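Local coordinates for protein carbohydrate kinase, FGGY (Novosphingobium aromaticivorans, PDB 3H6E) that probably phosphorylates a carbohydrate substrate, as a kinase of the FGGY family built on the actin-like ATPase fold, at residues Gly205-Ala210 against Asp224-Ala229; Thr148-Ala153 against Gly162-Glu167. All coordinates share one frame; numbering follows the deposited sequence.

Contact 1: residues Gly205-Ala210 against Asp224-Ala229; sequences GDTVGA and DVQVLA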
ATOM      1  N   GLY A 205      -3.942 -11.152 -13.103  1.00 30.17           N
ATOM      2  CA  GLY A 205      -3.454 -12.500 -13.327  1.00 31.16           C
ATOM      3  C   GLY A 205      -3.494 -12.946 -14.778  1.00 32.86           C
ATOM      4  O   GLY A 205      -2.953 -14.001 -15.120  1.00 32.04           O
ATOM      5  N   ASP A 206      -4.143 -12.154 -15.628  1.00 30.95           N
ATOM      6  CA  ASP A 206      -4.214 -12.452 -17.053  1.00 30.63           C
ATOM      7  C   ASP A 206      -2.828 -12.443 -17.657  1.00 30.21           C
ATOM      8  O   ASP A 206      -1.920 -11.814 -17.124  1.00 31.77           O
ATOM      9  CB  ASP A 206      -5.083 -11.429 -17.786  1.00 31.08           C
ATOM     10  CG  ASP A 206      -6.557 -11.637 -17.538  1.00 31.11           C
ATOM     11  OD1 ASP A 206      -6.933 -12.760 -17.141  1.00 31.66           O
ATOM     12  OD2 ASP A 206      -7.338 -10.680 -17.739  1.00 31.37           O
ATOM     13  N   THR A 207      -2.671 -13.141 -18.775  1.00 33.25           N
ATOM     14  CA  THR A 207      -1.410 -13.138 -19.500  1.00 32.94           C
ATOM     15  C   THR A 207      -1.397 -11.980 -20.485  1.00 34.11           C
ATOM     16  O   THR A 207      -2.261 -11.890 -21.359  1.00 36.52           O
ATOM     17  CB  THR A 207      -1.197 -14.448 -20.278  1.00 34.28           C
ATOM     18  OG1 THR A 207      -1.240 -15.561 -19.375  1.00 36.34           O
ATOM     19  CG2 THR A 207       0.144 -14.424 -20.985  1.00 35.00           C
ATOM     20  N   VAL A 208      -0.428 -11.086 -20.333  1.00 35.25           N
ATOM     21  CA  VAL A 208      -0.271  -9.983 -21.269  1.00 36.09           C
ATOM     22  C   VAL A 208       0.229 -10.529 -22.600  1.00 36.34           C
ATOM     23  O   VAL A 208      -0.196 -10.087 -23.667  1.00 37.91           O
ATOM     24  CB  VAL A 208       0.711  -8.920 -20.743  1.00 34.74           C
ATOM     25  CG1 VAL A 208       0.828  -7.770 -21.735  1.00 34.56           C
ATOM     26  CG2 VAL A 208       0.255  -8.412 -19.393  1.00 31.53           C
ATOM     27  N   GLY A 209       1.131 -11.501 -22.528  1.00 36.12           N
ATOM     28  CA  GLY A 209       1.640 -12.145 -23.724  1.00 37.13           C
ATOM     29  C   GLY A 209       2.979 -12.814 -23.503  1.00 37.70           C
ATOM     30  O   GLY A 209       3.501 -12.834 -22.388  1.00 37.62           O
ATOM     31  N   ALA A 210       3.536 -13.369 -24.574  1.00 39.62           N
ATOM     32  CA  ALA A 210       4.840 -14.011 -24.511  1.00 39.09           C
ATOM     33  C   ALA A 210       5.948 -12.966 -24.496  1.00 38.83           C
ATOM     34  O   ALA A 210       5.761 -11.840 -24.949  1.00 36.75           O
ATOM     35  CB  ALA A 210       5.020 -14.959 -25.679  1.00 37.16           C
ATOM     36  N   ASP A 224       8.907 -18.563 -24.817  1.00 43.44           N
ATOM     37  CA  ASP A 224       7.631 -19.063 -24.319  1.00 43.42           C
ATOM     38  C   ASP A 224       7.241 -18.451 -22.976  1.00 44.11           C
ATOM     39  O   ASP A 224       6.106 -18.616 -22.521  1.00 40.56           O
ATOM     40  CB  ASP A 224       7.669 -20.588 -24.200  1.00 43.02           C
ATOM     41  CG  ASP A 224       7.537 -21.278 -25.544  1.00 46.65           C
ATOM     42  OD1 ASP A 224       6.586 -20.947 -26.290  1.00 44.03           O
ATOM     43  OD2 ASP A 224       8.379 -22.154 -25.850  1.00 45.63           O
ATOM     44  N   VAL A 225       8.182 -17.756 -22.342  1.00 41.43           N
ATOM     45  CA  VAL A 225       7.913 -17.111 -21.064  1.00 41.97           C
ATOM     46  C   VAL A 225       6.678 -16.231 -21.187  1.00 42.51           C
ATOM     47  O   VAL A 225       6.538 -15.477 -22.152  1.00 42.15           O
ATOM     48  CB  VAL A 225       9.103 -16.252 -20.589  1.00 42.60           C
ATOM     49  CG1 VAL A 225       8.731 -15.473 -19.332  1.00 40.04           C
ATOM     50  CG2 VAL A 225      10.319 -17.122 -20.338  1.00 43.50           C
ATOM     51  N   GLN A 226       5.782 -16.339 -20.211  1.00 39.48           N
ATOM     52  CA  GLN A 226       4.555 -15.554 -20.217  1.00 39.08           C
ATOM     53  C   GLN A 226       4.598 -14.420 -19.198  1.00 38.86           C
ATOM     54  O   GLN A 226       4.959 -14.622 -18.041  1.00 37.60           O
ATOM     55  CB  GLN A 226       3.338 -16.448 -19.965  1.00 38.14           C
ATOM     56  CG  GLN A 226       3.122 -17.518 -21.028  1.00 41.61           C
ATOM     57  CD  GLN A 226       2.872 -16.937 -22.413  1.00 42.00           C
ATOM     58  OE1 GLN A 226       3.103 -17.597 -23.426  1.00 43.41           O
ATOM     59  NE2 GLN A 226       2.405 -15.696 -22.461  1.00 40.94           N
ATOM     60  N   VAL A 227       4.234 -13.221 -19.639  1.00 39.29           N
ATOM     61  CA  VAL A 227       4.174 -12.077 -18.742  1.00 35.29           C
ATOM     62  C   VAL A 227       2.736 -11.834 -18.304  1.00 35.91           C
ATOM     63  O   VAL A 227       1.814 -11.886 -19.116  1.00 35.22           O
ATOM     64  CB  VAL A 227       4.721 -10.812 -19.407  1.00 34.79           C
ATOM     65  CG1 VAL A 227       4.783  -9.681 -18.399  1.00 35.91           C
ATOM     66  CG2 VAL A 227       6.096 -11.078 -20.004  1.00 36.54           C
ATOM     67  N   LEU A 228       2.549 -11.581 -17.012  1.00 36.28           N
ATOM     68  CA  LEU A 228       1.224 -11.286 -16.479  1.00 33.65           C
ATOM     69  C   LEU A 228       1.007  -9.783 -16.390  1.00 31.42           C
ATOM     70  O   LEU A 228       1.966  -9.012 -16.416  1.00 28.83           O
ATOM     71  CB  LEU A 228       1.039 -11.934 -15.107  1.00 31.80           C
ATOM     72  CG  LEU A 228       0.424 -13.337 -15.105  1.00 35.12           C
ATOM     73  CD1 LEU A 228       0.783 -14.105 -16.368  1.00 33.28           C
ATOM     74  CD2 LEU A 228       0.831 -14.108 -13.850  1.00 33.55           C
ATOM     75  N   ALA A 229      -0.253  -9.370 -16.297  1.00 30.99           N
ATOM     76  CA  ALA A 229      -0.582  -7.955 -16.177  1.00 28.31           C
ATOM     77  C   ALA A 229       0.165  -7.340 -15.000  1.00 27.05           C
ATOM     78  O   ALA A 229       0.803  -6.297 -15.132  1.00 27.43           O
ATOM     79  CB  ALA A 229      -2.077  -7.769 -16.015  1.00 26.23           C
TER
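A classic beta bulge marks the edge of the mixed sheet in the N-terminal domain, where outermost strand 207-210 runs antiparallel to strand 226-232. V208 and G209 both stand opposite V227, and two bonds grip that residue. V208 N donates to V227 O at 2.7 Å, in the carbonyl plane, while V227 N reaches G209 O at 2.9 Å along an almost straight line (178°). Ahead of the bulge, A229 N donates to D206 O at 3.1 Å. The extra residue fits because V208 turns to a nearly helical psi of -39° and G209 takes a phi of 158°, where a CB would jam against the carbonyl O of V208. V208 points toward the neighbouring strand and lays CG2 3.3 Å from A229 N. Together with V227, it also packs on A157 of helix 152-159. L228 CG lies close to the carbonyl oxygens of G205 and D206, 3.4 Å from G205 O. The Q226 side chain bends at chi2 and crosses T207 obliquely, so that NE2 comes 3.0 Å from T207 CG2 and OE1 lies 4.0 Å from A210 CB. NE2 is also near G209 O, but at an angle too poor for a hydrogen bond. An alanine in place of Q226 takes away the amide that lies against the T207 methyl and A210, and would probably loosen the side-chain packing beside the bulge. On the other edge of its strand, the backbone of Q226 and L228 bonds to I72 of strand 71-76. The arrangement is that of a classic bulge in an antiparallel edge pair, here ending a sheet of the actin-like ATPase fold.

Contact 2: residues Thr148-Ala153 against Gly162-Glu167; sequences TLLPWA and GRAVSE
This is a buried van der Waals contact with no hydrogen bond across it, set inside the N-terminal domain where the chain enters and leaves helix 152-159. Strand 148-151 leads into that helix, and segment 162-167 follows it, passing L150 and P151 at 38° to the strand's direction. L150 and P151 carry the contact on the strand's side, against A164, V165 and S166. L150 CG stands anti to the backbone N (chi1 -169°), and the extended side chain carries CD1 to the methyl of A164, 3.4 Å from A164 CB. The branch carbon of the same side chain, L150 CG, lies 3.2 Å from V165 O. T148 adds a looser methyl contact, its CG2 lying 4.2 Å from A164 CB. Y155 and W158 of helix 152-159 touch L150 and A164, respectively, so the helix packs against both members of this apolar pair.

Next along the strand, the P151 ring meets S166. P151 CD lies 3.4 Å from S166 OG, which is turned beside its own backbone N (chi1 -67°) and hydrogen-bonded to A199 O. That bond fixes the hydroxyl while its flank rests on the proline methylene. E167 ends the segment at the N-cap of the next helix, where its side chain caps a backbone N. The two segments thus meet through side chains of the strand set against side-chain and backbone atoms of 162-167, where strand 148-151, helix 152-159 and the short, weakly bonded strand 166-167 follow one another within the N-terminal domain of an FGGY kinase, the two strands pairing in different sheets, 148-151 through its backbone with strand 81-85.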
ATOM      1  N   THR A 148      -0.811   6.710 -25.421  1.00 30.65           N
ATOM      2  CA  THR A 148      -1.478   5.623 -24.736  1.00 28.41           C
ATOM      3  C   THR A 148      -1.061   5.698 -23.279  1.00 28.01           C
ATOM      4  O   THR A 148       0.124   5.816 -22.975  1.00 28.02           O
ATOM      5  CB  THR A 148      -1.073   4.263 -25.312  1.00 30.43           C
ATOM      6  OG1 THR A 148      -1.595   4.140 -26.639  1.00 29.99           O
ATOM      7  CG2 THR A 148      -1.615   3.126 -24.440  1.00 27.59           C
ATOM      8  N   LEU A 149      -2.033   5.662 -22.378  1.00 28.23           N
ATOM      9  CA  LEU A 149      -1.734   5.743 -20.955  1.00 27.32           C
ATOM     10  C   LEU A 149      -1.763   4.359 -20.327  1.00 26.62           C
ATOM     11  O   LEU A 149      -2.488   3.474 -20.782  1.00 26.79           O
ATOM     12  CB  LEU A 149      -2.692   6.699 -20.250  1.00 24.99           C
ATOM     13  CG  LEU A 149      -2.422   8.164 -20.597  1.00 26.70           C
ATOM     14  CD1 LEU A 149      -3.425   9.091 -19.927  1.00 24.12           C
ATOM     15  CD2 LEU A 149      -0.996   8.534 -20.212  1.00 25.91           C
ATOM     16  N   LEU A 150      -0.977   4.184 -19.272  1.00 26.39           N
ATOM     17  CA  LEU A 150      -0.669   2.854 -18.789  1.00 27.05           C
ATOM     18  C   LEU A 150       0.036   2.936 -17.436  1.00 26.77           C
ATOM     19  O   LEU A 150       1.088   3.567 -17.313  1.00 25.82           O
ATOM     20  CB  LEU A 150       0.219   2.165 -19.828  1.00 27.99           C
ATOM     21  CG  LEU A 150       0.519   0.674 -19.746  1.00 29.91           C
ATOM     22  CD1 LEU A 150       1.016   0.161 -21.081  1.00 30.74           C
ATOM     23  CD2 LEU A 150       1.552   0.452 -18.700  1.00 29.59           C
ATOM     24  N   PRO A 151      -0.546   2.298 -16.409  1.00 26.91           N
ATOM     25  CA  PRO A 151       0.014   2.364 -15.055  1.00 25.16           C
ATOM     26  C   PRO A 151       1.465   1.889 -14.996  1.00 25.55           C
ATOM     27  O   PRO A 151       1.910   1.153 -15.872  1.00 25.29           O
ATOM     28  CB  PRO A 151      -0.889   1.414 -14.257  1.00 25.16           C
ATOM     29  CG  PRO A 151      -2.168   1.378 -15.019  1.00 25.14           C
ATOM     30  CD  PRO A 151      -1.771   1.481 -16.460  1.00 26.45           C
ATOM     31  N   TRP A 152       2.179   2.312 -13.959  1.00 25.78           N
ATOM     32  CA  TRP A 152       3.596   2.004 -13.779  1.00 25.35           C
ATOM     33  C   TRP A 152       3.884   0.502 -13.800  1.00 28.34           C
ATOM     34  O   TRP A 152       4.776   0.042 -14.513  1.00 29.05           O
ATOM     35  CB  TRP A 152       4.072   2.635 -12.469  1.00 26.64           C
ATOM     36  CG  TRP A 152       5.491   2.345 -12.064  1.00 29.02           C
ATOM     37  CD1 TRP A 152       5.904   1.768 -10.898  1.00 29.19           C
ATOM     38  CD2 TRP A 152       6.682   2.649 -12.803  1.00 29.66           C
ATOM     39  NE1 TRP A 152       7.273   1.689 -10.867  1.00 30.86           N
ATOM     40  CE2 TRP A 152       7.776   2.222 -12.024  1.00 31.22           C
ATOM     41  CE3 TRP A 152       6.928   3.236 -14.046  1.00 30.69           C
ATOM     42  CZ2 TRP A 152       9.094   2.358 -12.452  1.00 33.35           C
ATOM     43  CZ3 TRP A 152       8.238   3.370 -14.467  1.00 33.52           C
ATOM     44  CH2 TRP A 152       9.303   2.933 -13.673  1.00 32.78           C
ATOM     45  N   ALA A 153       3.121  -0.262 -13.028  1.00 27.18           N
ATOM     46  CA  ALA A 153       3.307  -1.705 -12.966  1.00 27.12           C
ATOM     47  C   ALA A 153       3.157  -2.350 -14.344  1.00 28.91           C
ATOM     48  O   ALA A 153       3.970  -3.186 -14.745  1.00 27.03           O
ATOM     49  CB  ALA A 153       2.326  -2.318 -11.980  1.00 26.03           C
ATOM     50  N   GLY A 162       5.570  -5.860 -25.442  1.00 33.78           N
ATOM     51  CA  GLY A 162       5.102  -5.052 -26.553  1.00 31.14           C
ATOM     52  C   GLY A 162       3.621  -4.720 -26.484  1.00 31.89           C
ATOM     53  O   GLY A 162       3.145  -3.831 -27.185  1.00 33.09           O
ATOM     54  N   ARG A 163       2.883  -5.434 -25.642  1.00 32.42           N
ATOM     55  CA  ARG A 163       1.460  -5.164 -25.487  1.00 32.15           C
ATOM     56  C   ARG A 163       1.182  -4.247 -24.305  1.00 31.90           C
ATOM     57  O   ARG A 163       1.576  -4.530 -23.172  1.00 31.25           O
ATOM     58  CB  ARG A 163       0.652  -6.459 -25.351  1.00 33.58           C
ATOM     59  CG  ARG A 163      -0.849  -6.217 -25.236  1.00 33.84           C
ATOM     60  CD  ARG A 163      -1.660  -7.393 -25.757  1.00 33.07           C
ATOM     61  NE  ARG A 163      -2.079  -8.302 -24.696  1.00 33.91           N
ATOM     62  CZ  ARG A 163      -3.305  -8.333 -24.177  1.00 36.69           C
ATOM     63  NH1 ARG A 163      -4.242  -7.502 -24.618  1.00 33.90           N
ATOM     64  NH2 ARG A 163      -3.598  -9.198 -23.216  1.00 35.91           N
ATOM     65  N   ALA A 164       0.500  -3.144 -24.587  1.00 30.11           N
ATOM     66  CA  ALA A 164       0.073  -2.214 -23.557  1.00 30.64           C
ATOM     67  C   ALA A 164      -1.251  -2.662 -22.948  1.00 30.72           C
ATOM     68  O   ALA A 164      -2.186  -3.036 -23.665  1.00 29.77           O
ATOM     69  CB  ALA A 164      -0.059  -0.812 -24.134  1.00 29.78           C
ATOM     70  N   VAL A 165      -1.326  -2.605 -21.624  1.00 27.56           N
ATOM     71  CA  VAL A 165      -2.526  -2.986 -20.895  1.00 26.95           C
ATOM     72  C   VAL A 165      -2.627  -2.169 -19.607  1.00 26.76           C
ATOM     73  O   VAL A 165      -1.636  -1.608 -19.147  1.00 28.24           O
ATOM     74  CB  VAL A 165      -2.519  -4.502 -20.579  1.00 30.48           C
ATOM     75  CG1 VAL A 165      -3.323  -4.807 -19.328  1.00 27.93           C
ATOM     76  CG2 VAL A 165      -3.038  -5.302 -21.772  1.00 28.40           C
ATOM     77  N   SER A 166      -3.825  -2.075 -19.045  1.00 26.25           N
ATOM     78  CA  SER A 166      -3.992  -1.461 -17.732  1.00 26.13           C
ATOM     79  C   SER A 166      -4.495  -2.488 -16.728  1.00 25.21           C
ATOM     80  O   SER A 166      -5.053  -3.515 -17.107  1.00 26.36           O
ATOM     81  CB  SER A 166      -4.957  -0.275 -17.805  1.00 25.60           C
ATOM     82  OG  SER A 166      -4.403   0.784 -18.565  1.00 24.84           O
ATOM     83  N   GLU A 167      -4.288  -2.208 -15.446  1.00 24.94           N
ATOM     84  CA  GLU A 167      -4.796  -3.078 -14.389  1.00 25.71           C
ATOM     85  C   GLU A 167      -5.504  -2.245 -13.319  1.00 24.17           C
ATOM     86  O   GLU A 167      -5.101  -1.117 -13.028  1.00 24.68           O
ATOM     87  CB  GLU A 167      -3.668  -3.926 -13.793  1.00 24.67           C
ATOM     88  CG  GLU A 167      -4.146  -5.136 -13.008  1.00 25.20           C
ATOM     89  CD  GLU A 167      -4.574  -4.777 -11.599  1.00 25.49           C
ATOM     90  OE1 GLU A 167      -4.020  -3.804 -11.043  1.00 23.45           O
ATOM     91  OE2 GLU A 167      -5.461  -5.465 -11.048  1.00 25.12           O
TER

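Overall arrangement
Contact 2 closes before contact 1 opens along the chain, and their centres lie about 13 Å apart on the same side of the chain's centre. R163, from segment 162-167, joins them: R163 NE comes 2.8 Å from V208 O, a probable hydrogen bond to the bulged strand. R163 NH2 packs 3.5 Å from T207 O. Helix 152-159, which starts within contact 2, reaches contact 1 through A157, against V208 and V227. Just beyond that helix, T161 OG1 bonds to A210 O. The edge pair and the helix-flanking segments are therefore tied by both apolar and polar links within the N-terminal domain, and neither contact includes a bound ligand.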